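Restriction endonuclease UbaLAI (Unidentified, PDB 5O63) cleaves DNA as a type IIE restriction endonuclease, its N-terminal B3 domain, the part described here, binding the cognate DNA sequence. Local coordinates at residues 27-30 against 31-35; 100-104 against 105-109; 133-136 against 137-141. All coordinates share one frame; numbering follows the deposited sequence. Where two conformers were deposited one is given.

Contact 1. Residues 27-30 against 31-35; sequences KVLT and PNDDS. With nucleotides of chain D.
A single carboxylate oxygen, D33 OD2, gathers a charged side chain and a backbone N-H from K27 and T30, earlier in the same run of chain, while the same turn grips DNA with its outer side. K27 NZ reaches D33 OD2 at 2.8 Å as a salt bridge on the syn side, close to the carboxylate plane; its fully extended chain, with CG anti to the backbone N (chi1 -174°), approaches from the direction opposite to D33. T30 N donates to D33 OD2 at 3.1 Å, almost straight but from well above that plane. D33 N returns a bond to T30 O, closing a type I beta turn from T30 to D33. L29 CD2 lies 3.7 Å from D33 OD2. On the outer side T30 OG1 and N32 N converge on OP2 of DC4 of chain D, at 2.6 and 2.8 Å. N32 ND2 donates to N7 of DA5 of chain D at 3.0 Å, a bond in the major groove. A water joins T30 OG1 to D33 OD1, and L41 N also holds OD1. The chemistry thus couples two bonds to one phosphate oxygen and a base contact to one braced turn, consistent with sequence reading by a B3 domain.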
ATOM      1  N   LYS A  27      -0.385   4.029  -4.690  1.00 17.08           N
ATOM      2  CA  LYS A  27      -1.091   5.315  -4.524  1.00 15.32           C
ATOM      3  C   LYS A  27      -0.065   6.416  -4.278  1.00 15.52           C
ATOM      4  O   LYS A  27       0.799   6.327  -3.388  1.00 16.45           O
ATOM      5  CB  LYS A  27      -2.105   5.292  -3.371  1.00 16.09           C
ATOM      6  CG  LYS A  27      -2.935   6.588  -3.320  1.00 14.27           C
ATOM      7  CD  LYS A  27      -3.702   6.738  -1.976  1.00 14.64           C
ATOM      8  CE  LYS A  27      -4.574   8.018  -2.050  1.00 16.00           C
ATOM      9  NZ  LYS A  27      -5.178   8.353  -0.659  1.00 14.54           N
ATOM     10  N   VAL A  28      -0.149   7.481  -5.083  1.00 14.04           N
ATOM     11  CA  VAL A  28       0.530   8.718  -4.730  1.00 16.55           C
ATOM     12  C   VAL A  28      -0.312   9.421  -3.694  1.00 17.36           C
ATOM     13  O   VAL A  28      -1.514   9.712  -3.928  1.00 16.82           O
ATOM     14  CB  VAL A  28       0.697   9.658  -5.981  1.00 18.18           C
ATOM     15  CG1 VAL A  28       1.410  10.915  -5.617  1.00 18.78           C
ATOM     16  CG2 VAL A  28       1.410   8.871  -7.133  1.00 18.95           C
ATOM     17  N   LEU A  29       0.278   9.625  -2.520  1.00 15.11           N
ATOM     18  CA  LEU A  29      -0.524  10.113  -1.389  1.00 17.82           C
ATOM     19  C   LEU A  29      -1.002  11.537  -1.662  1.00 17.30           C
ATOM     20  O   LEU A  29      -0.387  12.277  -2.482  1.00 17.76           O
ATOM     21  CB  LEU A  29       0.267  10.110  -0.066  1.00 17.13           C
ATOM     22  CG  LEU A  29       0.708   8.675   0.324  1.00 20.09           C
ATOM     23  CD1 LEU A  29       1.219   8.853   1.800  1.00 19.85           C
ATOM     24  CD2 LEU A  29      -0.414   7.693   0.145  1.00 22.50           C
ATOM     25  N   THR A  30      -2.048  11.956  -0.942  1.00 16.50           N
ATOM     26  CA  THR A  30      -2.410  13.389  -0.907  1.00 14.77           C
ATOM     27  C   THR A  30      -1.881  13.966   0.400  1.00 15.12           C
ATOM     28  O   THR A  30      -1.581  13.154   1.345  1.00 15.91           O
ATOM     29  CB  THR A  30      -3.948  13.643  -0.975  1.00 18.90           C
ATOM     30  OG1 THR A  30      -4.575  13.355   0.288  1.00 18.88           O
ATOM     31  CG2 THR A  30      -4.626  12.712  -2.035  1.00 18.35           C
ATOM     32  N   PRO A  31      -1.778  15.261   0.550  1.00 16.13           N
ATOM     33  CA  PRO A  31      -1.114  15.836   1.720  1.00 15.09           C
ATOM     34  C   PRO A  31      -1.800  15.399   3.009  1.00 15.74           C
ATOM     35  O   PRO A  31      -1.077  15.222   4.050  1.00 18.77           O
ATOM     36  CB  PRO A  31      -1.222  17.353   1.501  1.00 19.51           C
ATOM     37  CG  PRO A  31      -1.017  17.426  -0.087  1.00 19.33           C
ATOM     38  CD  PRO A  31      -1.902  16.278  -0.539  1.00 17.13           C
ATOM     39  N   ASN A  32      -3.116  15.199   2.983  1.00 15.98           N
ATOM     40  CA  ASN A  32      -3.770  14.802   4.272  1.00 17.27           C
ATOM     41  C   ASN A  32      -3.386  13.416   4.722  1.00 16.61           C
ATOM     42  O   ASN A  32      -3.459  13.154   5.946  1.00 16.26           O
ATOM     43  CB  ASN A  32      -5.293  14.824   4.155  1.00 16.68           C
ATOM     44  CG  ASN A  32      -5.955  15.112   5.511  1.00 16.73           C
ATOM     45  OD1 ASN A  32      -5.631  16.098   6.146  1.00 18.59           O
ATOM     46  ND2 ASN A  32      -6.829  14.215   5.932  1.00 16.22           N
ATOM     47  N   ASP A  33      -3.004  12.530   3.802  1.00 15.51           N
ATOM     48  CA  ASP A  33      -2.660  11.118   4.179  1.00 16.14           C
ATOM     49  C   ASP A  33      -1.433  11.077   5.034  1.00 15.15           C
ATOM     50  O   ASP A  33      -0.534  11.888   4.871  1.00 15.96           O
ATOM     51  CB  ASP A  33      -2.392  10.334   2.893  1.00 15.23           C
ATOM     52  CG  ASP A  33      -3.622   9.982   2.078  1.00 14.80           C
ATOM     53  OD1 ASP A  33      -4.729   9.781   2.580  1.00 16.45           O
ATOM     54  OD2 ASP A  33      -3.371   9.833   0.811  1.00 16.97           O
ATOM     55  N   ASP A  34      -1.347  10.088   5.971  1.00 15.20           N
ATOM     56  CA  ASP A  34      -0.118   9.863   6.713  1.00 14.70           C
ATOM     57  C   ASP A  34      -0.238   8.415   7.306  1.00 15.73           C
ATOM     58  O   ASP A  34      -1.094   7.671   6.887  1.00 15.48           O
ATOM     59  CB  ASP A  34       0.098  10.931   7.757  1.00 15.92           C
ATOM     60  CG  ASP A  34      -1.071  11.039   8.737  1.00 18.48           C
ATOM     61  OD1 ASP A  34      -1.719  10.030   9.084  1.00 15.81           O
ATOM     62  OD2 ASP A  34      -1.457  12.208   9.040  1.00 19.92           O
ATOM     63  N   SER A  35       0.650   8.112   8.263  0.74 12.69           N
ATOM     64  CA  SER A  35       0.770   6.716   8.753  0.74 15.97           C
ATOM     65  C   SER A  35      -0.429   6.244   9.560  0.74 16.36           C
ATOM     66  O   SER A  35      -0.645   5.027   9.721  0.74 15.38           O
ATOM     67  CB  SER A  35       2.030   6.611   9.627  0.74 16.33           C
ATOM     68  OG  SER A  35       3.150   7.098   8.939  0.74 17.28           O
TER
ATOM     69  P    DC D   4      -5.810  16.989   0.419  1.00 19.37           P
ATOM     70  OP1  DC D   4      -4.973  17.955  -0.371  1.00 22.15           O
ATOM     71  OP2  DC D   4      -5.098  15.780   1.045  1.00 19.46           O
ATOM     72  O5'  DC D   4      -6.522  17.715   1.626  1.00 18.09           O
ATOM     73  C5'  DC D   4      -7.276  18.982   1.330  1.00 18.38           C
ATOM     74  C4'  DC D   4      -7.889  19.514   2.589  1.00 20.51           C
ATOM     75  O4'  DC D   4      -8.891  18.596   3.066  1.00 21.70           O
ATOM     76  C3'  DC D   4      -6.862  19.651   3.734  1.00 21.15           C
ATOM     77  O3'  DC D   4      -6.854  21.025   4.155  1.00 24.40           O
ATOM     78  C2'  DC D   4      -7.428  18.752   4.850  1.00 20.86           C
ATOM     79  C1'  DC D   4      -8.922  18.682   4.433  1.00 22.53           C
ATOM     80  N1   DC D   4      -9.575  17.467   4.929  1.00 19.77           N
ATOM     81  C2   DC D   4     -10.457  17.565   6.025  1.00 22.62           C
ATOM     82  O2   DC D   4     -10.753  18.704   6.507  1.00 23.35           O
ATOM     83  N3   DC D   4     -11.023  16.420   6.499  1.00 19.85           N
ATOM     84  C4   DC D   4     -10.708  15.219   5.966  1.00 21.80           C
ATOM     85  N4   DC D   4     -11.271  14.129   6.533  1.00 20.69           N
ATOM     86  C5   DC D   4      -9.792  15.090   4.843  1.00 20.42           C
ATOM     87  C6   DC D   4      -9.231  16.230   4.384  1.00 18.40           C
ATOM     88  P    DA D   5      -5.719  21.549   5.185  1.00 24.85           P
ATOM     89  OP1  DA D   5      -5.719  23.054   5.067  1.00 25.49           O
ATOM     90  OP2  DA D   5      -4.455  20.793   5.031  1.00 27.00           O
ATOM     91  O5'  DA D   5      -6.294  21.144   6.615  1.00 23.12           O
ATOM     92  C5'  DA D   5      -7.523  21.722   7.051  1.00 24.77           C
ATOM     93  C4'  DA D   5      -7.994  21.065   8.317  1.00 23.01           C
ATOM     94  O4'  DA D   5      -8.320  19.703   8.041  1.00 23.42           O
ATOM     95  C3'  DA D   5      -6.967  20.976   9.433  1.00 26.45           C
ATOM     96  O3'  DA D   5      -7.152  22.100  10.287  1.00 32.80           O
ATOM     97  C2'  DA D   5      -7.338  19.609  10.119  1.00 24.71           C
ATOM     98  C1'  DA D   5      -8.528  19.117   9.293  1.00 21.10           C
ATOM     99  N9   DA D   5      -8.553  17.659   9.123  1.00 20.94           N
ATOM    100  C8   DA D   5      -7.905  16.904   8.155  1.00 21.43           C
ATOM    101  N7   DA D   5      -8.158  15.624   8.249  1.00 20.15           N
ATOM    102  C5   DA D   5      -9.002  15.531   9.349  1.00 20.57           C
ATOM    103  C6   DA D   5      -9.612  14.429  10.006  1.00 19.28           C
ATOM    104  N6   DA D   5      -9.461  13.145   9.614  1.00 19.47           N
ATOM    105  N1   DA D   5     -10.420  14.703  11.075  1.00 19.61           N
ATOM    106  C2   DA D   5     -10.567  15.967  11.446  1.00 21.29           C
ATOM    107  N3   DA D   5     -10.058  17.097  10.923  1.00 21.59           N
ATOM    108  C4   DA D   5      -9.295  16.800   9.843  1.00 20.99           C
ATOM    109  P    DC D   3      -7.798  12.472  -3.933  1.00 19.34           P
ATOM    110  OP1  DC D   3      -7.037  13.307  -4.950  1.00 21.61           O
ATOM    111  OP2  DC D   3      -7.302  11.111  -3.498  1.00 18.63           O
ATOM    112  O5'  DC D   3      -8.018  13.351  -2.630  1.00 17.96           O
ATOM    113  C5'  DC D   3      -8.496  14.653  -2.783  1.00 17.78           C
ATOM    114  C4'  DC D   3      -8.791  15.271  -1.463  1.00 19.41           C
ATOM    115  O4'  DC D   3      -9.893  14.589  -0.828  1.00 18.96           O
ATOM    116  C3'  DC D   3      -7.651  15.207  -0.455  1.00 19.31           C
ATOM    117  O3'  DC D   3      -6.967  16.467  -0.546  1.00 19.37           O
ATOM    118  C2'  DC D   3      -8.401  15.020   0.897  1.00 18.96           C
ATOM    119  C1'  DC D   3      -9.871  15.174   0.477  1.00 18.87           C
ATOM    120  N1   DC D   3     -10.806  14.510   1.333  1.00 19.71           N
ATOM    121  C2   DC D   3     -11.712  15.289   2.072  1.00 21.34           C
ATOM    122  O2   DC D   3     -11.720  16.533   1.895  1.00 23.08           O
ATOM    123  N3   DC D   3     -12.549  14.677   2.968  1.00 21.99           N
ATOM    124  C4   DC D   3     -12.492  13.350   3.153  1.00 21.92           C
ATOM    125  N4   DC D   3     -13.362  12.809   4.000  1.00 19.29           N
ATOM    126  C5   DC D   3     -11.539  12.513   2.420  1.00 19.11           C
ATOM    127  C6   DC D   3     -10.732  13.139   1.520  1.00 19.82           C
TER
HETATM  128  O   HOH W   1      -6.456  11.641   1.305  1.00 17.80           O

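Contact 2. Residues 100-104 against 105-109; sequences NERNY and DPRLT
R102 and R107 bring two guanidinium groups together where the loop after strand 89-93 runs into strand 108-116 of the B3 fold. Their side chains cross at a slant, with the two guanidinium planes 30° apart. R102 CD sits over one face of the R107 guanidinium, displaced toward the rim, 3.8 Å from R107 NH1. R102 NE is just as near, 3.8 Å from R107 NH2, a meeting of like charges that the surroundings appear to balance. R102 also has acceptors of its own: NE bonds to the carbonyl of P31 and NH2 forms a salt bridge with D34. A bend at chi2 (-56°) folds its chain back, and NH1 makes a weak bond to N100 O. R107 bends at chi3 (-63°), which brings one face of its guanidinium against R102 CD; there NH1 is taken by the carbonyls of L99 and D33, and R107 NE forms a salt bridge with D105 OD2 at 2.9 Å. That carboxylate oxygen is met on its syn side, although it lies tilted out of the guanidinium plane.

The rest of the loop is held through water. One molecule accepts from Y104 N at 2.7 Å and donates to both E101 O and D105 OD2. A second links R102 O with D105 OD1, and a third runs from D105 N to R102 O, which therefore receives two waters. D105 is thereby fixed from both oxygens, and it in turn positions R107. Beyond it the chain passes through a cis peptide bond into P106 before entering the strand. Away from the arginines, N103 CB rests over one face of the Y104 ring, 3.9 Å above its plane.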
ATOM      1  N   ASN A 100       4.834  10.011   7.796  1.00 17.41           N
ATOM      2  CA  ASN A 100       4.373  11.179   8.525  1.00 17.39           C
ATOM      3  C   ASN A 100       5.092  12.490   8.119  1.00 25.26           C
ATOM      4  O   ASN A 100       4.553  13.598   8.341  1.00 30.81           O
ATOM      5  CB  ASN A 100       4.541  10.896  10.026  1.00 17.60           C
ATOM      6  CG  ASN A 100       3.541   9.900  10.501  1.00 15.90           C
ATOM      7  OD1 ASN A 100       2.403   9.820   9.990  1.00 18.84           O
ATOM      8  ND2 ASN A 100       3.960   9.060  11.483  1.00 19.32           N
ATOM      9  N   GLU A 101       6.277  12.376   7.533  0.57 22.25           N
ATOM     10  CA  GLU A 101       7.058  13.548   7.193  0.57 23.87           C
ATOM     11  C   GLU A 101       6.442  14.241   5.986  0.57 24.37           C
ATOM     12  O   GLU A 101       6.389  13.652   4.935  0.57 24.13           O
ATOM     13  CB  GLU A 101       8.512  13.151   6.922  0.57 29.11           C
ATOM     14  CG  GLU A 101       9.319  12.932   8.222  0.57 33.35           C
ATOM     15  CD  GLU A 101       9.758  14.206   8.933  0.57 36.51           C
ATOM     16  OE1 GLU A 101       9.763  15.284   8.304  0.57 37.81           O
ATOM     17  OE2 GLU A 101      10.131  14.125  10.137  0.57 37.18           O
ATOM     18  N   ARG A 102       6.002  15.486   6.145  1.00 26.02           N
ATOM     19  CA  ARG A 102       5.199  16.164   5.107  1.00 25.25           C
ATOM     20  C   ARG A 102       5.971  17.076   4.125  1.00 26.44           C
ATOM     21  O   ARG A 102       5.359  17.576   3.180  1.00 27.29           O
ATOM     22  CB  ARG A 102       4.109  17.030   5.788  1.00 30.67           C
ATOM     23  CG  ARG A 102       3.036  16.239   6.530  1.00 31.64           C
ATOM     24  CD  ARG A 102       2.360  15.207   5.571  1.00 39.92           C
ATOM     25  NE  ARG A 102       0.947  14.908   5.880  1.00 35.41           N
ATOM     26  CZ  ARG A 102       0.462  14.468   7.064  1.00 29.93           C
ATOM     27  NH1 ARG A 102       1.281  14.254   8.172  1.00 29.04           N
ATOM     28  NH2 ARG A 102      -0.862  14.281   7.164  1.00 20.50           N
ATOM     29  N   ASN A 103       7.262  17.295   4.330  1.00 25.88           N
ATOM     30  CA  ASN A 103       7.993  18.290   3.520  1.00 27.32           C
ATOM     31  C   ASN A 103       8.754  17.748   2.302  1.00 25.61           C
ATOM     32  O   ASN A 103       9.661  18.414   1.761  1.00 26.68           O
ATOM     33  CB  ASN A 103       8.979  19.010   4.437  1.00 35.57           C
ATOM     34  CG  ASN A 103       8.288  19.905   5.428  1.00 44.38           C
ATOM     35  OD1 ASN A 103       7.410  20.688   5.061  1.00 45.65           O
ATOM     36  ND2 ASN A 103       8.652  19.771   6.695  1.00 46.62           N
ATOM     37  N   TYR A 104       8.438  16.512   1.910  1.00 23.80           N
ATOM     38  CA  TYR A 104       9.232  15.814   0.895  1.00 23.88           C
ATOM     39  C   TYR A 104       8.322  15.217  -0.119  1.00 22.01           C
ATOM     40  O   TYR A 104       8.576  14.106  -0.643  1.00 22.77           O
ATOM     41  CB  TYR A 104      10.116  14.726   1.539  1.00 28.04           C
ATOM     42  CG  TYR A 104      11.025  15.381   2.524  1.00 30.51           C
ATOM     43  CD1 TYR A 104      10.715  15.383   3.873  1.00 34.04           C
ATOM     44  CD2 TYR A 104      12.146  16.090   2.104  1.00 31.29           C
ATOM     45  CE1 TYR A 104      11.540  16.058   4.805  1.00 35.39           C
ATOM     46  CE2 TYR A 104      12.970  16.744   3.007  1.00 35.53           C
ATOM     47  CZ  TYR A 104      12.658  16.727   4.358  1.00 38.35           C
ATOM     48  OH  TYR A 104      13.467  17.383   5.257  1.00 43.68           O
ATOM     49  N   ASP A 105       7.230  15.913  -0.420  1.00 23.26           N
ATOM     50  CA  ASP A 105       6.265  15.352  -1.396  1.00 20.88           C
ATOM     51  C   ASP A 105       6.835  15.390  -2.821  1.00 21.27           C
ATOM     52  O   ASP A 105       7.674  16.264  -3.120  1.00 24.74           O
ATOM     53  CB  ASP A 105       4.956  16.131  -1.351  1.00 20.74           C
ATOM     54  CG  ASP A 105       4.050  15.745  -0.170  1.00 25.82           C
ATOM     55  OD1 ASP A 105       2.958  16.341  -0.058  1.00 24.29           O
ATOM     56  OD2 ASP A 105       4.397  14.782   0.592  1.00 22.06           O
ATOM     57  N   PRO A 106       6.371  14.503  -3.716  1.00 20.19           N
ATOM     58  CA  PRO A 106       5.291  13.533  -3.491  1.00 18.36           C
ATOM     59  C   PRO A 106       5.767  12.290  -2.713  1.00 18.00           C
ATOM     60  O   PRO A 106       6.962  11.948  -2.646  1.00 20.73           O
ATOM     61  CB  PRO A 106       4.879  13.109  -4.907  1.00 19.87           C
ATOM     62  CG  PRO A 106       6.183  13.325  -5.727  1.00 23.35           C
ATOM     63  CD  PRO A 106       6.705  14.632  -5.166  1.00 22.87           C
ATOM     64  N   ARG A 107       4.773  11.642  -2.125  1.00 18.16           N
ATOM     65  CA  ARG A 107       4.944  10.378  -1.359  1.00 18.16           C
ATOM     66  C   ARG A 107       4.188   9.278  -2.061  1.00 18.54           C
ATOM     67  O   ARG A 107       3.184   9.544  -2.718  1.00 18.88           O
ATOM     68  CB  ARG A 107       4.395  10.543   0.054  1.00 16.99           C
ATOM     69  CG  ARG A 107       5.229  11.458   0.936  1.00 17.53           C
ATOM     70  CD  ARG A 107       4.515  11.776   2.288  1.00 18.30           C
ATOM     71  NE  ARG A 107       3.243  12.523   2.055  1.00 17.65           N
ATOM     72  CZ  ARG A 107       2.159  12.433   2.817  1.00 18.65           C
ATOM     73  NH1 ARG A 107       2.167  11.705   3.985  1.00 17.44           N
ATOM     74  NH2 ARG A 107       1.053  13.117   2.507  1.00 19.66           N
ATOM     75  N   LEU A 108       4.670   8.036  -1.923  1.00 16.11           N
ATOM     76  CA  LEU A 108       4.055   6.892  -2.581  1.00 17.54           C
ATOM     77  C   LEU A 108       3.853   5.778  -1.532  1.00 18.35           C
ATOM     78  O   LEU A 108       4.724   5.580  -0.705  1.00 20.28           O
ATOM     79  CB  LEU A 108       4.972   6.383  -3.739  1.00 23.01           C
ATOM     80  CG  LEU A 108       4.435   5.258  -4.597  1.00 24.82           C
ATOM     81  CD1 LEU A 108       3.282   5.755  -5.507  1.00 25.18           C
ATOM     82  CD2 LEU A 108       5.581   4.620  -5.491  1.00 26.10           C
ATOM     83  N   THR A 109       2.736   5.075  -1.611  1.00 16.07           N
ATOM     84  CA  THR A 109       2.621   3.777  -0.950  1.00 16.26           C
ATOM     85  C   THR A 109       2.400   2.697  -1.969  1.00 21.05           C
ATOM     86  O   THR A 109       1.620   2.887  -2.911  1.00 20.32           O
ATOM     87  CB  THR A 109       1.485   3.774   0.076  1.00 17.95           C
ATOM     88  OG1 THR A 109       0.213   4.084  -0.549  1.00 21.15           O
ATOM     89  CG2 THR A 109       1.788   4.734   1.187  1.00 20.18           C
TER
HETATM   90  O   HOH W   2       6.634  14.512   2.296  1.00 21.88           O
HETATM   91  O   HOH W   3       2.635  17.094   2.484  1.00 28.85           O
HETATM   92  O   HOH W   4       6.120  18.490   0.658  1.00 28.91           O

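Contact 3. Residues 133-136 against 137-141; sequences GGRF and EVLFA
R135 lies across L139 at the start of helix 136-144, the helix that packs on strands 108-116 and 121-128 of the B3 domain, and R135 itself occupies the N-cap position. Its CB already approaches the leucine, 4.1 Å from L139 CD1. From there CG leaves beside the backbone N, anti to the carbonyl carbon (chi1 -71°), and the chain then bends at chi3 so that the head returns over the leucine. CZ and both terminal nitrogens gather round the same methyl: L139 CD1 lies over one face of the guanidinium, toward its rim, 3.8 Å from R135 NH1. NH2 also touches L139 CD2, and its charge is answered by the carboxylate of D126 on strand 121-128. The backbone makes the same link, L139 N donating to R135 O at 3.1 Å in a nearly straight bond.

One residue further on, F136 and F140 repeat the i to i+4 spacing. F140 N binds F136 O at 2.7 Å, and the two side chains lie side by side, pointing the same way, each with CG anti to its backbone N. The ring planes are only 13° from parallel, yet they are slid so far apart that they barely overlap; the contact is carried by F136 CE2 against F140 CB, 3.5 Å, and by F136 CZ near F140 CD2. Water serves the first turn as well: one accepts from E137 N at 3.0 Å and donates to E137 OE1, and another accepts from V138 N.

Helix start and apolar packing are therefore joined in one turn: water takes up early N-H groups, the phenylalanines pack on the domain's interior, and the arginine spreads its flat face over a leucine while its NH2 pairs with D126.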
ATOM      1  N   GLY A 133      18.039  11.002  -1.223  1.00 34.59           N
ATOM      2  CA  GLY A 133      18.157   9.566  -1.091  1.00 38.40           C
ATOM      3  C   GLY A 133      16.807   8.862  -1.210  1.00 38.45           C
ATOM      4  O   GLY A 133      16.732   7.659  -1.008  1.00 41.00           O
ATOM      5  N   GLY A 134      15.740   9.605  -1.516  1.00 34.17           N
ATOM      6  CA  GLY A 134      14.402   9.018  -1.524  1.00 29.75           C
ATOM      7  C   GLY A 134      14.153   8.110  -2.701  1.00 29.73           C
ATOM      8  O   GLY A 134      14.910   8.127  -3.682  1.00 31.43           O
ATOM      9  N   ARG A 135      13.091   7.320  -2.624  1.00 27.21           N
ATOM     10  CA  ARG A 135      12.840   6.306  -3.628  1.00 26.66           C
ATOM     11  C   ARG A 135      11.612   6.592  -4.482  1.00 26.35           C
ATOM     12  O   ARG A 135      11.240   5.734  -5.268  1.00 26.25           O
ATOM     13  CB  ARG A 135      12.711   4.942  -2.929  1.00 26.22           C
ATOM     14  CG  ARG A 135      14.101   4.463  -2.384  1.00 27.43           C
ATOM     15  CD  ARG A 135      13.963   3.287  -1.421  1.00 26.84           C
ATOM     16  NE  ARG A 135      13.400   2.082  -2.030  1.00 26.72           N
ATOM     17  CZ  ARG A 135      12.235   1.537  -1.660  1.00 23.98           C
ATOM     18  NH1 ARG A 135      11.444   2.102  -0.724  1.00 24.05           N
ATOM     19  NH2 ARG A 135      11.840   0.426  -2.245  1.00 24.47           N
ATOM     20  N   PHE A 136      11.011   7.776  -4.367  1.00 23.96           N
ATOM     21  CA  PHE A 136       9.757   8.015  -5.065  1.00 22.45           C
ATOM     22  C   PHE A 136       9.907   7.818  -6.578  1.00 25.10           C
ATOM     23  O   PHE A 136       9.104   7.160  -7.182  1.00 23.85           O
ATOM     24  CB  PHE A 136       9.199   9.444  -4.812  1.00 23.03           C
ATOM     25  CG  PHE A 136       7.888   9.666  -5.504  1.00 22.26           C
ATOM     26  CD1 PHE A 136       6.688   9.432  -4.843  1.00 21.81           C
ATOM     27  CD2 PHE A 136       7.857  10.105  -6.835  1.00 20.12           C
ATOM     28  CE1 PHE A 136       5.455   9.588  -5.493  1.00 20.91           C
ATOM     29  CE2 PHE A 136       6.647  10.239  -7.500  1.00 20.64           C
ATOM     30  CZ  PHE A 136       5.476   9.991  -6.865  1.00 19.59           C
ATOM     31  N   GLU A 137      10.922   8.418  -7.190  1.00 24.77           N
ATOM     32  CA  GLU A 137      10.977   8.434  -8.628  1.00 27.55           C
ATOM     33  C   GLU A 137      11.142   7.016  -9.195  1.00 25.53           C
ATOM     34  O   GLU A 137      10.409   6.663 -10.157  1.00 26.86           O
ATOM     35  CB  GLU A 137      12.114   9.314  -9.112  1.00 29.78           C
ATOM     36  CG  GLU A 137      12.001  10.735  -8.760  1.00 38.42           C
ATOM     37  CD  GLU A 137      13.289  11.424  -9.152  1.00 51.42           C
ATOM     38  OE1 GLU A 137      14.029  11.865  -8.243  1.00 57.42           O
ATOM     39  OE2 GLU A 137      13.583  11.447 -10.371  1.00 55.31           O
ATOM     40  N   VAL A 138      12.046   6.229  -8.614  1.00 27.61           N
ATOM     41  CA  VAL A 138      12.253   4.880  -9.127  1.00 28.73           C
ATOM     42  C   VAL A 138      10.963   4.055  -8.942  1.00 27.36           C
ATOM     43  O   VAL A 138      10.520   3.404  -9.880  1.00 29.49           O
ATOM     44  CB  VAL A 138      13.486   4.185  -8.472  1.00 33.38           C
ATOM     45  CG1 VAL A 138      13.538   2.695  -8.817  1.00 35.82           C
ATOM     46  CG2 VAL A 138      14.744   4.814  -8.993  1.00 34.79           C
ATOM     47  N   LEU A 139      10.334   4.130  -7.771  1.00 24.47           N
ATOM     48  CA  LEU A 139       9.126   3.361  -7.556  1.00 22.68           C
ATOM     49  C   LEU A 139       7.955   3.835  -8.396  1.00 24.04           C
ATOM     50  O   LEU A 139       7.194   3.012  -8.947  1.00 22.71           O
ATOM     51  CB  LEU A 139       8.726   3.393  -6.077  1.00 23.41           C
ATOM     52  CG  LEU A 139       9.744   2.675  -5.182  1.00 22.40           C
ATOM     53  CD1 LEU A 139       9.286   2.808  -3.739  1.00 22.67           C
ATOM     54  CD2 LEU A 139       9.963   1.196  -5.573  1.00 26.99           C
ATOM     55  N   PHE A 140       7.805   5.149  -8.524  1.00 21.65           N
ATOM     56  CA  PHE A 140       6.727   5.666  -9.352  1.00 22.13           C
ATOM     57  C   PHE A 140       6.873   5.164 -10.816  1.00 21.66           C
ATOM     58  O   PHE A 140       5.873   4.721 -11.457  1.00 23.68           O
ATOM     59  CB  PHE A 140       6.695   7.184  -9.288  1.00 21.22           C
ATOM     60  CG  PHE A 140       5.524   7.776 -10.087  1.00 21.68           C
ATOM     61  CD1 PHE A 140       5.725   8.120 -11.414  1.00 24.23           C
ATOM     62  CD2 PHE A 140       4.245   7.855  -9.554  1.00 21.62           C
ATOM     63  CE1 PHE A 140       4.666   8.589 -12.176  1.00 25.60           C
ATOM     64  CE2 PHE A 140       3.180   8.316 -10.303  1.00 23.57           C
ATOM     65  CZ  PHE A 140       3.401   8.682 -11.633  1.00 21.61           C
ATOM     66  N   ALA A 141       8.083   5.258 -11.331  1.00 22.79           N
ATOM     67  CA  ALA A 141       8.319   4.787 -12.703  1.00 26.67           C
ATOM     68  C   ALA A 141       7.938   3.279 -12.865  1.00 23.59           C
ATOM     69  O   ALA A 141       7.404   2.871 -13.908  1.00 25.33           O
ATOM     70  CB  ALA A 141       9.801   5.002 -13.093  1.00 26.21           C
TER
HETATM   71  O   HOH W   5      14.198   7.289  -6.831  1.00 33.92           O
HETATM   72  O   HOH W   6      13.167   9.901  -5.839  1.00 36.01           O

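In the fold
The three contacts illustrate how local turns assemble into a working domain, at increasing remove from the DNA. Contact 1 touches the nucleic acid itself, contact 2 comes within about 7 Å of it and contact 3 within about 13 Å, nearest atoms in both cases. Contacts 1 and 2, with centres 7 Å apart, meet where strand 19-28 ends and its neighbour 108-116 begins, so the arginines of 100-109 form a second shell behind the DNA-binding turn. Contact 3 has its centre 11 Å from that of contact 2, and L108 CD2 packs on L139 CB at 3.4 Å. V28 reaches the same helix, its CG2 lying 3.7 Å from F140 CE2.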